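Local coordinates for manganese-binding protein (Chlamydia trachomatis, PDB 6NSI) that binds ferrous iron, and also manganese and nickel ions, and delivers them to the membrane permease of the YtgABCD ABC transporter for import, at residues D182-S187 / R191-S196. Residues are numbered along the deposited sequence; the frame is centred on the assembly and turned at random.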
# COMPACT_ATOMS: atom_id res chain seq x y z
N ASP A 182 -2.45 19.57 -8.47
CA ASP A 182 -3.90 19.70 -8.39
C ASP A 182 -4.54 19.61 -9.77
O ASP A 182 -5.58 18.96 -9.95
CB ASP A 182 -4.28 21.03 -7.71
CG ASP A 182 -4.13 20.96 -6.19
OD1 ASP A 182 -3.56 19.97 -5.70
OD2 ASP A 182 -4.59 21.89 -5.49
N ALA A 183 -3.92 20.25 -10.77
CA ALA A 183 -4.47 20.22 -12.12
C ALA A 183 -4.43 18.81 -12.70
O ALA A 183 -5.38 18.38 -13.36
CB ALA A 183 -3.70 21.17 -13.03
N GLU A 184 -3.34 18.09 -12.46
CA GLU A 184 -3.26 16.71 -12.90
C GLU A 184 -4.25 15.83 -12.13
O GLU A 184 -4.83 14.89 -12.69
CB GLU A 184 -1.83 16.21 -12.74
CG GLU A 184 -0.84 16.79 -13.76
CD GLU A 184 0.60 16.67 -13.29
OE1 GLU A 184 0.82 16.02 -12.25
OE2 GLU A 184 1.51 17.23 -13.95
N ARG A 185 -4.47 16.14 -10.85
CA ARG A 185 -5.46 15.41 -10.07
C ARG A 185 -6.86 15.59 -10.65
O ARG A 185 -7.60 14.62 -10.82
CB ARG A 185 -5.41 15.88 -8.61
CG ARG A 185 -5.62 14.76 -7.60
CD ARG A 185 -4.56 14.77 -6.50
NE ARG A 185 -4.22 16.12 -6.06
CZ ARG A 185 -2.98 16.52 -5.80
NH1 ARG A 185 -1.97 15.67 -5.92
NH2 ARG A 185 -2.76 17.77 -5.41
N VAL A 186 -7.25 16.83 -10.97
CA VAL A 186 -8.62 17.03 -11.44
C VAL A 186 -8.78 16.50 -12.87
O VAL A 186 -9.82 15.92 -13.21
CB VAL A 186 -9.04 18.51 -11.32
CG1 VAL A 186 -8.73 19.05 -9.92
CG2 VAL A 186 -8.36 19.36 -12.36
N SER A 187 -7.77 16.67 -13.72
CA SER A 187 -7.87 16.20 -15.10
C SER A 187 -7.76 14.69 -15.20
O SER A 187 -8.34 14.08 -16.12
CB SER A 187 -6.79 16.86 -15.97
OG SER A 187 -5.50 16.39 -15.63
N ARG A 191 -2.12 10.19 -14.08
CA ARG A 191 -1.81 8.82 -14.48
C ARG A 191 -0.61 8.73 -15.40
O ARG A 191 0.05 7.69 -15.45
CB ARG A 191 -3.04 8.19 -15.14
CG ARG A 191 -4.14 7.80 -14.17
CD ARG A 191 -4.94 6.65 -14.75
NE ARG A 191 -5.57 5.80 -13.73
CZ ARG A 191 -6.80 5.99 -13.26
NH1 ARG A 191 -7.54 7.01 -13.70
NH2 ARG A 191 -7.30 5.15 -12.35
N SER A 192 -0.27 9.81 -16.11
CA SER A 192 0.96 9.80 -16.89
C SER A 192 2.20 9.62 -16.02
O SER A 192 3.27 9.25 -16.54
CB SER A 192 1.08 11.10 -17.69
OG SER A 192 1.58 12.13 -16.85
N ARG A 193 2.09 9.84 -14.71
CA ARG A 193 3.26 9.87 -13.83
C ARG A 193 3.67 8.52 -13.24
O ARG A 193 4.67 8.46 -12.51
CB ARG A 193 3.02 10.88 -12.70
CG ARG A 193 2.48 12.22 -13.23
CD ARG A 193 2.93 13.37 -12.36
NE ARG A 193 4.26 13.69 -12.83
CZ ARG A 193 4.57 14.79 -13.48
NH1 ARG A 193 3.66 15.71 -13.70
NH2 ARG A 193 5.82 14.94 -13.91
N CYS A 194 2.96 7.42 -13.51
CA CYS A 194 3.43 6.12 -13.04
C CYS A 194 3.11 5.05 -14.09
O CYS A 194 2.13 5.16 -14.84
CB CYS A 194 2.81 5.75 -11.67
SG CYS A 194 0.97 5.67 -11.62
N ILE A 195 3.95 4.02 -14.13
CA ILE A 195 3.74 2.89 -15.05
C ILE A 195 4.44 1.66 -14.48
O ILE A 195 5.37 1.77 -13.67
CB ILE A 195 4.25 3.20 -16.49
CG1 ILE A 195 3.57 2.27 -17.51
CG2 ILE A 195 5.76 3.02 -16.56
CD1 ILE A 195 3.82 2.65 -18.95
N SER A 196 3.99 0.48 -14.90
CA SER A 196 4.58 -0.77 -14.45
C SER A 196 4.21 -1.84 -15.46
O SER A 196 3.13 -1.76 -16.07
CB SER A 196 4.08 -1.16 -13.04
OG SER A 196 2.68 -1.30 -12.99
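Between the short helix 182-187 and the chain that returns from it through a 3-10 turn into strand 194-195, a single charged pair, E184 with R193, makes the whole contact. R191 is where the two backbones come nearest, its CA 8.2 Å from E184 CA; just before it, E184 and W190 share a backbone hydrogen bond. The hydroxyl of S192 is bonded to the carbonyl of E189. R193 then reaches across. Its chain bends at chi2 and chi3 (83°), which carries the guanidinium over to the carboxylate, while the E184 chain runs extended beyond CG to meet it nearly at a right angle. The carboxylate comes to the edge of the guanidinium, the two planes 36° apart. R193 NH1 does the gripping and lies 2.6 Å from E184 OE2 in the salt bridge. The same R193 NH1 gives a weak hydrogen bond to E184 OE1 at 3.2 Å. R193 has further partners: NE is hydrogen-bonded to the carbonyl of R162, and the guanidinium makes a cation-pi contact with Y163. Beyond it, C194 and I195 form the strand paired with 164-165. The pair thus links helix 182-187 to the 3-10 segment leading into strand 194-195, away from the iron site. Because R193 is buried, the carboxylate of E184 probably offsets a charge otherwise costly there.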